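PDB 3ZXK: HIAXHD3 from Humicola insolens, which removes arabinofuranose side chains, probably from arabinoxylan, as an exo-acting glycoside hydrolase of family 43. Local coordinates for residues Ile199-Tyr204 with Trp282-Pro288; Asp254-Gly258 with Ile304-Gly308; Val401-Arg406 with Tyr504-Phe510; Met423-Leu427 with Ala437-Arg441; Asp456-Arg460 with Ile483-Tyr489. All blocks are in the same frame, centred on the assembly; numbering follows the deposited sequence.

Contact 1 (Ile199-Tyr204 with Trp282-Pro288); sequences IRGNYY and WTADGWP
The indole of W282 is met by three side chains, from the turn I199-N202 and the strand that follows. Over its five-membered ring stands the R200 guanidinium in a cation-pi contact, CZ 4.5 Å from the ring centroid. The guanidinium is upright, its plane 84° from the indole, and lowers its NH2 to 3.2 Å from W282 CD2. At the rim, W282 CH2 meets the methyl I199 CD1 at 3.8 Å. That rim also points at the face of Y204 in a T-shaped pair, centroids 5.5 Å apart and planes at 77°. A tyrosine suits this place because its ring receives the indole edge while Y204 OH donates to G286 O at 2.7 Å. A leucine in place of W282 would probably leave the R200 cation without its pi face and open a gap between I199 and Y204.

Behind this shell, a bend in the R200 chain (chi3 -76°) brings the guanidinium over the indole, and P288 CB backs the opposite face. G201 takes the third position of the type I' turn, with backbone angles that would jam a side chain against the preceding carbonyl. A type I turn, T283-G286, presents the G286 carbonyl. The contact joins two neighbouring sheets of the family 43 beta-propeller: R218 of strand 213-219 bonds D285 O, and W282 packs edge-to-face with W260 of strand 260-267.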
# COMPACT_ATOMS: atom_id res chain seq x y z
N ILE A 199 -15.90 -6.40 -21.96
CA ILE A 199 -15.80 -5.21 -22.80
C ILE A 199 -16.46 -5.47 -24.16
O ILE A 199 -16.03 -6.35 -24.90
CB ILE A 199 -14.34 -4.77 -22.99
CG1 ILE A 199 -13.65 -4.58 -21.64
CG2 ILE A 199 -14.30 -3.50 -23.86
CD1 ILE A 199 -12.13 -4.40 -21.74
N ARG A 200 -17.51 -4.68 -24.46
CA ARG A 200 -18.29 -4.79 -25.70
C ARG A 200 -18.59 -6.23 -26.13
O ARG A 200 -18.31 -6.62 -27.28
CB ARG A 200 -17.64 -3.99 -26.83
CG ARG A 200 -17.44 -2.52 -26.52
CD ARG A 200 -16.82 -1.77 -27.70
NE ARG A 200 -15.39 -2.06 -27.82
CZ ARG A 200 -14.41 -1.24 -27.45
NH1 ARG A 200 -14.67 -0.04 -26.94
NH2 ARG A 200 -13.15 -1.63 -27.60
N GLY A 201 -19.11 -7.03 -25.21
CA GLY A 201 -19.57 -8.36 -25.52
C GLY A 201 -18.56 -9.46 -25.33
O GLY A 201 -18.90 -10.64 -25.43
N ASN A 202 -17.30 -9.10 -25.06
CA ASN A 202 -16.22 -10.07 -24.95
C ASN A 202 -15.59 -10.13 -23.56
O ASN A 202 -15.63 -9.16 -22.83
CB ASN A 202 -15.13 -9.72 -25.97
CG ASN A 202 -15.55 -9.97 -27.40
OD1 ASN A 202 -16.04 -11.05 -27.74
ND2 ASN A 202 -15.34 -8.99 -28.25
N TYR A 203 -14.98 -11.26 -23.23
CA TYR A 203 -14.29 -11.42 -21.95
C TYR A 203 -12.79 -11.34 -22.12
O TYR A 203 -12.22 -12.00 -22.98
CB TYR A 203 -14.66 -12.75 -21.28
CG TYR A 203 -16.14 -12.81 -20.95
CD1 TYR A 203 -17.06 -13.27 -21.89
CD2 TYR A 203 -16.62 -12.38 -19.70
CE1 TYR A 203 -18.42 -13.30 -21.64
CE2 TYR A 203 -17.99 -12.40 -19.42
CZ TYR A 203 -18.88 -12.89 -20.39
OH TYR A 203 -20.26 -12.92 -20.17
N TYR A 204 -12.18 -10.51 -21.30
CA TYR A 204 -10.74 -10.31 -21.30
C TYR A 204 -10.19 -10.59 -19.91
O TYR A 204 -10.81 -10.26 -18.87
CB TYR A 204 -10.38 -8.87 -21.70
CG TYR A 204 -10.79 -8.50 -23.12
CD1 TYR A 204 -12.08 -8.11 -23.40
CD2 TYR A 204 -9.86 -8.54 -24.18
CE1 TYR A 204 -12.46 -7.77 -24.69
CE2 TYR A 204 -10.23 -8.18 -25.47
CZ TYR A 204 -11.56 -7.83 -25.72
OH TYR A 204 -11.99 -7.47 -26.97
N TRP A 282 -7.62 0.44 -29.49
CA TRP A 282 -8.17 -0.86 -29.81
C TRP A 282 -7.94 -1.15 -31.25
O TRP A 282 -8.16 -0.29 -32.11
CB TRP A 282 -9.65 -0.88 -29.47
CG TRP A 282 -9.86 -0.92 -27.97
CD1 TRP A 282 -9.90 0.15 -27.08
CD2 TRP A 282 -9.97 -2.11 -27.16
NE1 TRP A 282 -10.08 -0.30 -25.79
CE2 TRP A 282 -10.13 -1.66 -25.77
CE3 TRP A 282 -10.00 -3.48 -27.43
CZ2 TRP A 282 -10.28 -2.55 -24.72
CZ3 TRP A 282 -10.15 -4.37 -26.37
CH2 TRP A 282 -10.31 -3.91 -25.05
N THR A 283 -7.48 -2.37 -31.55
CA THR A 283 -7.37 -2.80 -32.93
C THR A 283 -8.75 -3.04 -33.53
O THR A 283 -9.76 -3.18 -32.82
CB THR A 283 -6.53 -4.09 -33.09
OG1 THR A 283 -7.24 -5.19 -32.51
CG2 THR A 283 -5.17 -3.94 -32.41
N ALA A 284 -8.80 -3.04 -34.86
CA ALA A 284 -10.05 -3.36 -35.55
C ALA A 284 -10.48 -4.78 -35.21
O ALA A 284 -11.68 -5.04 -35.15
CB ALA A 284 -9.89 -3.19 -37.05
N ASP A 285 -9.53 -5.69 -34.98
CA ASP A 285 -9.90 -7.07 -34.62
C ASP A 285 -10.19 -7.30 -33.11
O ASP A 285 -10.35 -8.44 -32.68
CB ASP A 285 -8.98 -8.15 -35.26
CG ASP A 285 -7.53 -8.07 -34.81
OD1 ASP A 285 -7.18 -7.22 -33.95
OD2 ASP A 285 -6.71 -8.88 -35.35
N GLY A 286 -10.25 -6.22 -32.33
CA GLY A 286 -10.77 -6.29 -30.95
C GLY A 286 -9.76 -6.54 -29.85
O GLY A 286 -10.10 -7.17 -28.84
N TRP A 287 -8.55 -6.02 -30.00
CA TRP A 287 -7.53 -6.17 -28.96
C TRP A 287 -6.99 -4.83 -28.54
O TRP A 287 -6.89 -3.93 -29.37
CB TRP A 287 -6.39 -7.01 -29.49
CG TRP A 287 -6.74 -8.43 -29.77
CD1 TRP A 287 -7.29 -8.95 -30.93
CD2 TRP A 287 -6.58 -9.56 -28.87
NE1 TRP A 287 -7.44 -10.32 -30.83
CE2 TRP A 287 -7.04 -10.74 -29.61
CE3 TRP A 287 -6.08 -9.72 -27.58
CZ2 TRP A 287 -6.99 -12.02 -29.06
CZ3 TRP A 287 -6.05 -11.01 -27.03
CH2 TRP A 287 -6.50 -12.14 -27.75
N PRO A 288 -6.61 -4.69 -27.26
CA PRO A 288 -6.04 -3.40 -26.83
C PRO A 288 -4.53 -3.37 -27.04
O PRO A 288 -3.87 -4.40 -26.96
CB PRO A 288 -6.35 -3.37 -25.32
CG PRO A 288 -6.35 -4.82 -24.91
CD PRO A 288 -6.85 -5.60 -26.12

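Contact 2 (Asp254-Gly258 with Ile304-Gly308); sequences DAPDG and IPVRG
A255 and P305 mark the closest backbone approach of two loops, their CA atoms 6.7 Å apart, and the first loop folds as a type I turn closed by a hydrogen bond from G258 N to A255 O. P256, with its fixed phi, fits the second position of that turn. The P256 ring also packs across V306, CD lying 3.8 Å from V306 CG2. A255, small enough to sit close, turns its CB to the P305 carbonyl. F29 of strand 28-32 touches A255, P256 and V306.

R307 NH2 donates to D257 OD2 at 2.9 Å, almost straight (176°) and in the guanidinium plane. OD2 is met on its anti side, somewhat out of the carboxylate plane, while OD1 is hydrogen-bonded to T259 OG1. The crowded position of D257 CG (chi1 71°) lifts the acid toward R307. Between the two loops a water accepts from D257 N (3.2 Å) and donates to P305 O (3.1 Å).

A single-pronged salt bridge between two exposed residues is probably only a modest clamp, so this tie between a propeller loop and the chain leaving strand 301-303 rests on charge, a water and a small apolar patch together.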
# COMPACT_ATOMS: atom_id res chain seq x y z
N ASP A 254 -11.74 2.36 -18.38
CA ASP A 254 -12.32 3.28 -19.35
C ASP A 254 -12.58 4.62 -18.68
O ASP A 254 -13.07 4.67 -17.54
CB ASP A 254 -13.64 2.73 -19.91
CG ASP A 254 -14.67 2.31 -18.82
OD1 ASP A 254 -14.34 1.47 -17.94
OD2 ASP A 254 -15.84 2.73 -18.91
N ALA A 255 -12.24 5.70 -19.36
CA ALA A 255 -12.63 7.05 -18.91
C ALA A 255 -14.06 7.36 -19.37
O ALA A 255 -14.62 6.64 -20.22
CB ALA A 255 -11.65 8.09 -19.42
N PRO A 256 -14.68 8.40 -18.81
CA PRO A 256 -16.04 8.73 -19.25
C PRO A 256 -16.18 8.97 -20.76
O PRO A 256 -17.25 8.72 -21.31
CB PRO A 256 -16.37 10.00 -18.46
CG PRO A 256 -15.56 9.86 -17.22
CD PRO A 256 -14.26 9.26 -17.68
N ASP A 257 -15.11 9.41 -21.43
CA ASP A 257 -15.18 9.66 -22.88
C ASP A 257 -15.06 8.36 -23.72
O ASP A 257 -15.07 8.40 -24.95
CB ASP A 257 -14.15 10.73 -23.29
CG ASP A 257 -12.69 10.25 -23.22
OD1 ASP A 257 -12.44 9.15 -22.70
OD2 ASP A 257 -11.80 10.98 -23.72
N GLY A 258 -14.97 7.21 -23.04
CA GLY A 258 -14.85 5.91 -23.73
C GLY A 258 -13.43 5.46 -24.06
O GLY A 258 -13.22 4.35 -24.57
N ILE A 304 -4.10 14.37 -20.62
CA ILE A 304 -4.83 14.09 -19.40
C ILE A 304 -6.04 13.19 -19.75
O ILE A 304 -6.74 13.43 -20.71
CB ILE A 304 -5.23 15.41 -18.67
CG1 ILE A 304 -5.63 15.13 -17.22
CG2 ILE A 304 -6.27 16.20 -19.47
CD1 ILE A 304 -4.46 14.83 -16.33
N PRO A 305 -6.28 12.12 -18.98
CA PRO A 305 -7.37 11.21 -19.39
C PRO A 305 -8.77 11.81 -19.28
O PRO A 305 -9.68 11.38 -20.00
CB PRO A 305 -7.19 10.01 -18.43
CG PRO A 305 -5.71 10.05 -18.08
CD PRO A 305 -5.40 11.52 -17.96
N VAL A 306 -8.94 12.77 -18.39
CA VAL A 306 -10.21 13.47 -18.25
C VAL A 306 -9.94 14.96 -18.25
O VAL A 306 -9.11 15.43 -17.49
CB VAL A 306 -10.96 13.06 -16.95
CG1 VAL A 306 -12.21 13.90 -16.72
CG2 VAL A 306 -11.34 11.59 -17.05
N ARG A 307 -10.67 15.69 -19.10
CA ARG A 307 -10.50 17.14 -19.27
C ARG A 307 -11.45 17.87 -18.34
O ARG A 307 -12.59 17.45 -18.19
CB ARG A 307 -10.71 17.58 -20.74
CG ARG A 307 -9.66 16.97 -21.68
CD ARG A 307 -10.12 16.86 -23.14
NE ARG A 307 -11.20 15.90 -23.31
CZ ARG A 307 -11.05 14.59 -23.42
NH1 ARG A 307 -9.84 14.02 -23.36
NH2 ARG A 307 -12.12 13.83 -23.59
N GLY A 308 -10.97 18.94 -17.71
CA GLY A 308 -11.79 19.73 -16.79
C GLY A 308 -12.30 18.91 -15.62
O GLY A 308 -13.43 19.07 -15.18
O HOH W 1 -12.76 11.27 -20.27

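Contact 3 (Val401-Arg406 with Tyr504-Phe510); sequences VLFRDR and YFTGYRF
F403 and R509 form an antiparallel hydrogen-bonded pair in one sheet of the concanavalin A-like beta-sandwich, just where both strands give way to loops. Next, R404 threads its side chain between the rings of Y508 and Y504. Its CB lies over the Y508 face, 3.6 Å from CE1. With CG anti to the backbone N (chi1 -151°) the extended chain leads on: CG comes 3.5 Å from Y504 CD2, and CD makes a CH-pi contact 3.8 Å from the centroid of the Y508 ring. NE then donates to T506 O at 2.7 Å, in the carbonyl plane, and NH2 adds a weak bond to the same oxygen. Over the centre of the guanidinium sits Y504 CB, 3.7 Å from CZ. R404 NH1 ends the path in a salt bridge to D405 OD1 at 2.9 Å, weakly angled as a hydrogen bond. A water accepts from Y504 N, donates to D405 OD2 and bonds only weakly to NH1. Arginine suits this buried route: its long apolar stem packs between the two rings while its head satisfies a loop carbonyl and an acid.

The loop so held carries F505, which borders the bound sugars. Y508 needs its hydroxyl, which donates to R406 O at 2.7 Å and accepts from T499 N, while Y504 OH pairs with Y38. D405 N, buried without a hydrogen-bond partner, lies 4.2 Å above the plane of the Y504 ring, over its centre.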
# COMPACT_ATOMS: atom_id res chain seq x y z
N VAL A 401 11.15 5.74 13.03
CA VAL A 401 11.83 4.68 12.35
C VAL A 401 11.63 4.75 10.84
O VAL A 401 10.54 5.07 10.32
CB VAL A 401 11.40 3.30 12.93
CG1 VAL A 401 9.85 3.10 12.84
CG2 VAL A 401 12.17 2.13 12.28
N LEU A 402 12.73 4.47 10.14
CA LEU A 402 12.73 4.19 8.71
C LEU A 402 12.51 2.68 8.65
O LEU A 402 13.44 1.89 8.93
CB LEU A 402 14.08 4.58 8.11
CG LEU A 402 14.07 4.26 6.62
CD1 LEU A 402 13.28 5.29 5.83
CD2 LEU A 402 15.47 4.21 6.07
N PHE A 403 11.26 2.28 8.38
CA PHE A 403 10.82 0.93 8.68
C PHE A 403 10.75 0.03 7.45
O PHE A 403 10.09 0.35 6.48
CB PHE A 403 9.44 0.96 9.39
CG PHE A 403 9.04 -0.38 9.96
CD1 PHE A 403 9.57 -0.84 11.18
CD2 PHE A 403 8.13 -1.19 9.28
CE1 PHE A 403 9.20 -2.10 11.68
CE2 PHE A 403 7.77 -2.45 9.77
CZ PHE A 403 8.30 -2.90 10.98
N ARG A 404 11.43 -1.10 7.54
CA ARG A 404 11.40 -2.17 6.56
C ARG A 404 12.23 -3.31 7.16
O ARG A 404 12.59 -3.28 8.35
CB ARG A 404 11.94 -1.71 5.20
CG ARG A 404 11.33 -2.44 4.02
CD ARG A 404 12.11 -2.21 2.74
NE ARG A 404 11.48 -2.83 1.57
CZ ARG A 404 11.98 -3.86 0.87
NH1 ARG A 404 13.11 -4.47 1.22
NH2 ARG A 404 11.34 -4.27 -0.22
N ASP A 405 12.57 -4.30 6.33
CA ASP A 405 13.38 -5.44 6.79
C ASP A 405 14.85 -5.09 7.10
O ASP A 405 15.50 -5.85 7.79
CB ASP A 405 13.33 -6.58 5.77
CG ASP A 405 13.80 -6.17 4.38
OD1 ASP A 405 13.60 -5.01 3.98
OD2 ASP A 405 14.34 -7.05 3.68
N ARG A 406 15.36 -3.97 6.58
CA ARG A 406 16.63 -3.38 7.04
C ARG A 406 16.29 -1.98 7.50
O ARG A 406 15.97 -1.12 6.68
CB ARG A 406 17.67 -3.31 5.93
CG ARG A 406 19.08 -2.99 6.44
CD ARG A 406 19.92 -2.29 5.40
NE ARG A 406 20.36 -3.25 4.39
CZ ARG A 406 21.03 -2.94 3.29
NH1 ARG A 406 21.38 -1.67 3.08
NH2 ARG A 406 21.36 -3.89 2.44
N TYR A 504 10.84 -8.32 0.68
CA TYR A 504 9.83 -7.86 1.65
C TYR A 504 8.59 -7.26 0.97
O TYR A 504 7.58 -7.03 1.62
CB TYR A 504 10.50 -6.85 2.58
CG TYR A 504 9.68 -6.38 3.76
CD1 TYR A 504 9.55 -7.19 4.89
CD2 TYR A 504 9.05 -5.13 3.76
CE1 TYR A 504 8.81 -6.78 6.00
CE2 TYR A 504 8.31 -4.70 4.86
CZ TYR A 504 8.19 -5.52 5.97
OH TYR A 504 7.43 -5.07 7.05
N PHE A 505 8.74 -6.96 -0.31
CA PHE A 505 7.69 -6.42 -1.19
C PHE A 505 7.31 -4.97 -0.90
O PHE A 505 7.43 -4.12 -1.79
CB PHE A 505 6.45 -7.33 -1.28
CG PHE A 505 6.69 -8.61 -2.03
CD1 PHE A 505 6.85 -8.62 -3.41
CD2 PHE A 505 6.77 -9.82 -1.34
CE1 PHE A 505 7.06 -9.82 -4.09
CE2 PHE A 505 7.01 -11.02 -2.01
CZ PHE A 505 7.15 -11.02 -3.38
N THR A 506 6.86 -4.68 0.31
CA THR A 506 6.49 -3.32 0.68
C THR A 506 7.71 -2.39 0.63
O THR A 506 8.82 -2.82 0.90
CB THR A 506 5.93 -3.35 2.12
OG1 THR A 506 4.82 -4.24 2.13
CG2 THR A 506 5.47 -1.95 2.60
N GLY A 507 7.53 -1.13 0.27
CA GLY A 507 8.63 -0.18 0.29
C GLY A 507 8.98 0.30 1.68
O GLY A 507 8.32 -0.06 2.67
N TYR A 508 10.05 1.09 1.76
CA TYR A 508 10.39 1.73 3.01
C TYR A 508 9.29 2.65 3.47
O TYR A 508 8.69 3.39 2.65
CB TYR A 508 11.67 2.56 2.86
CG TYR A 508 12.91 1.75 3.16
CD1 TYR A 508 13.35 1.58 4.47
CD2 TYR A 508 13.62 1.12 2.14
CE1 TYR A 508 14.50 0.85 4.75
CE2 TYR A 508 14.78 0.36 2.41
CZ TYR A 508 15.20 0.21 3.74
OH TYR A 508 16.33 -0.50 4.05
N ARG A 509 9.06 2.66 4.79
CA ARG A 509 8.04 3.56 5.37
C ARG A 509 8.62 4.45 6.46
O ARG A 509 9.69 4.16 7.02
CB ARG A 509 6.86 2.75 5.95
CG ARG A 509 6.07 2.07 4.85
CD ARG A 509 4.85 1.43 5.43
NE ARG A 509 3.98 0.99 4.35
CZ ARG A 509 2.67 0.77 4.48
NH1 ARG A 509 2.08 0.96 5.66
NH2 ARG A 509 1.96 0.37 3.44
N PHE A 510 7.89 5.53 6.76
CA PHE A 510 8.11 6.33 7.97
C PHE A 510 7.23 5.74 9.08
O PHE A 510 6.08 5.36 8.84
CB PHE A 510 7.65 7.80 7.80
CG PHE A 510 8.47 8.62 6.83
CD1 PHE A 510 9.87 8.65 6.88
CD2 PHE A 510 7.82 9.44 5.94
CE1 PHE A 510 10.59 9.46 6.01
CE2 PHE A 510 8.52 10.26 5.06
CZ PHE A 510 9.91 10.26 5.10
O HOH W 2 7.83 -1.04 5.28
O HOH W 3 13.58 -7.37 1.17

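Contact 4 (Met423-Leu427 with Ala437-Arg441); sequences MVDDL and ASTGR
S438 OG lies between two oxygens of D426, 2.7 Å from the carbonyl O and 3.0 Å from OD2; either may take its single proton, or the two may share it. The site belongs to the beta hairpin of strands 418-429 and 436-448, at the margin of a sandwich sheet, where A437 and S438 both face R428 in a classic beta bulge. D426 OD1 is taken by R428 itself.

Farther along, D425 and R441 form an antiparallel hydrogen-bonded pair, and their side chains meet on one face of the sheet. D425 OD1 comes under the flat of the guanidinium, 3.1 Å from R441 NE, the two planes at 90°; this is attraction of charges, with no N-H aimed at the oxygen. D426 CB lies over the same guanidinium face. A water supplies the directed link, donating to D425 OD2 and accepting from R441 NH2, each at 2.6 Å. An alanine at D425 would probably leave the R441 charge without this mate and the bridging water without its acceptor.

G440 has to be small, since a CB there would clash with V424 CG1 and L427 CD2. Beside it, V424 CA makes a CA-H...O contact with R441 O at 3.3 Å.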
# COMPACT_ATOMS: atom_id res chain seq x y z
N MET A 423 20.59 7.21 18.01
CA MET A 423 20.34 6.74 16.65
C MET A 423 20.79 5.28 16.61
O MET A 423 21.91 5.00 16.98
CB MET A 423 21.06 7.65 15.62
CG MET A 423 20.77 7.31 14.17
SD MET A 423 21.81 5.96 13.55
CE MET A 423 21.30 5.77 11.83
N VAL A 424 19.89 4.39 16.19
CA VAL A 424 20.09 2.95 16.14
C VAL A 424 20.03 2.45 14.69
O VAL A 424 19.12 2.81 13.90
CB VAL A 424 19.00 2.24 16.99
CG1 VAL A 424 18.96 0.72 16.76
CG2 VAL A 424 19.17 2.61 18.47
N ASP A 425 20.99 1.60 14.31
CA ASP A 425 20.96 1.01 12.99
C ASP A 425 21.16 -0.50 13.10
O ASP A 425 21.11 -1.06 14.19
CB ASP A 425 21.96 1.71 12.04
CG ASP A 425 23.42 1.53 12.45
OD1 ASP A 425 23.76 0.82 13.43
OD2 ASP A 425 24.28 2.10 11.73
N ASP A 426 21.35 -1.17 11.96
CA ASP A 426 21.52 -2.63 11.92
C ASP A 426 20.35 -3.41 12.55
O ASP A 426 20.55 -4.45 13.18
CB ASP A 426 22.85 -3.06 12.55
CG ASP A 426 23.21 -4.49 12.22
OD1 ASP A 426 23.03 -4.90 11.03
OD2 ASP A 426 23.68 -5.22 13.13
N LEU A 427 19.14 -2.91 12.33
CA LEU A 427 17.93 -3.66 12.65
C LEU A 427 17.57 -4.46 11.41
O LEU A 427 17.28 -3.88 10.37
CB LEU A 427 16.78 -2.71 12.99
CG LEU A 427 16.90 -1.79 14.22
CD1 LEU A 427 16.01 -0.57 14.09
CD2 LEU A 427 16.59 -2.59 15.48
N ALA A 437 17.26 -11.08 12.47
CA ALA A 437 18.69 -11.38 12.31
C ALA A 437 19.53 -10.50 13.21
O ALA A 437 20.58 -10.92 13.68
CB ALA A 437 19.10 -11.23 10.85
N SER A 438 19.08 -9.26 13.44
CA SER A 438 19.75 -8.32 14.35
C SER A 438 18.76 -7.34 14.98
O SER A 438 17.92 -6.77 14.30
CB SER A 438 20.82 -7.52 13.61
OG SER A 438 21.48 -6.64 14.52
N THR A 439 18.89 -7.15 16.29
CA THR A 439 18.04 -6.23 17.05
C THR A 439 18.61 -4.82 17.16
O THR A 439 18.06 -3.96 17.84
CB THR A 439 17.72 -6.79 18.45
OG1 THR A 439 18.95 -7.08 19.12
CG2 THR A 439 16.92 -8.08 18.34
N GLY A 440 19.72 -4.58 16.46
CA GLY A 440 20.24 -3.23 16.29
C GLY A 440 21.34 -2.86 17.27
O GLY A 440 21.58 -3.55 18.24
N ARG A 441 22.00 -1.75 16.99
CA ARG A 441 23.01 -1.23 17.91
C ARG A 441 22.89 0.29 17.89
O ARG A 441 22.48 0.85 16.86
CB ARG A 441 24.42 -1.64 17.45
CG ARG A 441 24.71 -1.31 15.99
CD ARG A 441 26.19 -1.24 15.67
NE ARG A 441 26.42 -0.53 14.42
CZ ARG A 441 26.59 -1.11 13.22
NH1 ARG A 441 26.55 -2.43 13.09
NH2 ARG A 441 26.80 -0.36 12.15
O HOH W 4 26.80 2.26 12.46

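Contact 5 (Asp456-Arg460 with Ile483-Tyr489); sequences DIWLR and IDGGRTY
W458 and Y489 carry the packing where the type I' turn D484-R487, in the hairpin loop joining strands 476-482 and 490-497 of a sandwich sheet, folds back on strand 457-464. Face contacts come first. The peptide between G485 and G486 lies flat over the indole, and G486 CA makes a CH-pi contact 4.1 Å from the centroid of the five-membered ring. A CB on G486 would press tightly on W458 CE3, and both glycines take the positive phi of the turn. R460 CD sits 4.0 Å over the centroid of the Y489 ring, the R460 charge held by D462.

Apolar contacts follow: W458 CB meets Y489 CE1 at 4.0 Å, and I457 CD1 meets I483 CG2 at 4.3 Å.

Among polar groups, D456 OD1 is engaged by R386 and K527. Within 456-460, W458 NE1 donates to D456 OD2 at 2.8 Å, nearly straight (169°) but from above the carboxylate plane, which should restrain the indole. Across the contact, a water donates to D456 O and OD2 and accepts from G485 N at 2.7 Å.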
# COMPACT_ATOMS: atom_id res chain seq x y z
N ASP A 456 8.60 18.41 24.21
CA ASP A 456 8.49 18.80 22.81
C ASP A 456 9.75 18.44 22.06
O ASP A 456 10.65 19.26 21.88
CB ASP A 456 8.19 20.29 22.67
CG ASP A 456 7.64 20.65 21.30
OD1 ASP A 456 6.70 19.97 20.85
OD2 ASP A 456 8.12 21.64 20.71
N ILE A 457 9.83 17.19 21.62
CA ILE A 457 10.97 16.71 20.85
C ILE A 457 10.55 16.40 19.42
O ILE A 457 9.51 15.77 19.20
CB ILE A 457 11.64 15.49 21.51
CG1 ILE A 457 12.85 15.02 20.69
CG2 ILE A 457 10.65 14.33 21.67
CD1 ILE A 457 13.86 14.25 21.51
N TRP A 458 11.35 16.86 18.47
CA TRP A 458 11.03 16.69 17.07
C TRP A 458 12.06 15.78 16.48
O TRP A 458 13.27 15.98 16.66
CB TRP A 458 11.07 18.02 16.34
CG TRP A 458 10.11 19.05 16.89
CD1 TRP A 458 10.03 19.57 18.19
CD2 TRP A 458 9.11 19.81 16.12
NE1 TRP A 458 9.04 20.53 18.27
CE2 TRP A 458 8.46 20.72 17.06
CE3 TRP A 458 8.69 19.81 14.79
CZ2 TRP A 458 7.44 21.59 16.67
CZ3 TRP A 458 7.66 20.68 14.41
CH2 TRP A 458 7.05 21.55 15.33
N LEU A 459 11.57 14.77 15.78
CA LEU A 459 12.41 13.74 15.20
C LEU A 459 12.20 13.71 13.70
O LEU A 459 11.06 13.52 13.22
CB LEU A 459 12.09 12.38 15.83
CG LEU A 459 12.37 12.27 17.33
CD1 LEU A 459 11.91 10.91 17.86
CD2 LEU A 459 13.85 12.54 17.65
N ARG A 460 13.30 13.81 12.96
CA ARG A 460 13.26 13.98 11.52
C ARG A 460 14.03 12.92 10.76
O ARG A 460 15.18 12.64 11.08
CB ARG A 460 13.80 15.38 11.19
CG ARG A 460 13.99 15.71 9.70
CD ARG A 460 14.32 17.19 9.48
NE ARG A 460 15.25 17.30 8.36
CZ ARG A 460 16.08 18.32 8.17
NH1 ARG A 460 16.04 19.36 8.99
NH2 ARG A 460 16.91 18.31 7.14
N ILE A 483 15.35 19.97 19.71
CA ILE A 483 14.83 20.21 21.05
C ILE A 483 14.62 21.72 21.26
O ILE A 483 14.62 22.21 22.39
CB ILE A 483 15.73 19.59 22.13
CG1 ILE A 483 17.18 20.02 21.96
CG2 ILE A 483 15.64 18.07 22.08
CD1 ILE A 483 17.97 20.05 23.26
N ASP A 484 14.43 22.44 20.16
CA ASP A 484 14.05 23.86 20.26
C ASP A 484 12.83 24.18 19.40
O ASP A 484 12.79 25.18 18.69
CB ASP A 484 15.25 24.77 19.98
CG ASP A 484 15.67 24.76 18.53
OD1 ASP A 484 15.26 23.88 17.75
OD2 ASP A 484 16.43 25.67 18.16
N GLY A 485 11.82 23.31 19.48
CA GLY A 485 10.55 23.55 18.78
C GLY A 485 10.62 23.49 17.27
O GLY A 485 9.81 24.10 16.59
N GLY A 486 11.60 22.75 16.74
CA GLY A 486 11.75 22.57 15.30
C GLY A 486 12.46 23.70 14.59
O GLY A 486 12.48 23.76 13.37
N ARG A 487 13.04 24.61 15.37
CA ARG A 487 13.73 25.76 14.81
C ARG A 487 15.13 25.39 14.29
O ARG A 487 15.59 25.92 13.28
CB ARG A 487 13.80 26.90 15.85
CG ARG A 487 14.20 28.25 15.25
CD ARG A 487 13.42 28.57 13.98
NE ARG A 487 14.13 29.49 13.08
CZ ARG A 487 14.97 29.12 12.12
NH1 ARG A 487 15.24 27.84 11.90
NH2 ARG A 487 15.56 30.04 11.36
N THR A 488 15.79 24.48 15.00
CA THR A 488 17.11 24.01 14.62
C THR A 488 17.07 22.49 14.70
O THR A 488 16.53 21.94 15.65
CB THR A 488 18.17 24.51 15.62
OG1 THR A 488 18.24 25.94 15.55
CG2 THR A 488 19.56 23.94 15.33
N TYR A 489 17.63 21.84 13.68
CA TYR A 489 17.81 20.40 13.67
C TYR A 489 19.29 20.06 13.72
O TYR A 489 20.11 20.72 13.08
CB TYR A 489 17.16 19.75 12.44
CG TYR A 489 15.67 19.65 12.58
CD1 TYR A 489 15.08 18.54 13.19
CD2 TYR A 489 14.85 20.69 12.13
CE1 TYR A 489 13.70 18.46 13.34
CE2 TYR A 489 13.48 20.62 12.26
CZ TYR A 489 12.91 19.51 12.88
OH TYR A 489 11.55 19.44 13.03
O HOH W 5 11.03 21.89 21.58

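The five contacts divide between two domains. Contacts 1 and 2 both draw on the four-stranded propeller sheet that runs from strand 250-254 to strand 288-290; their centres are 19 Å apart and their nearest atoms about 5 Å. Contacts 3, 4 and 5 lie in the beta-sandwich. Contacts 3 and 4 share one sheet, centres 14 Å apart, while contact 5 lies on the other sheet, its centre 24 Å from each. Contact 3, about 40 Å from contact 1 between centres, is the one tied to the glycan pocket: F505 reaches within about 4 Å of the bound xylose and arabinose and meets W84 and W502, pocket residues from the propeller and the sandwich.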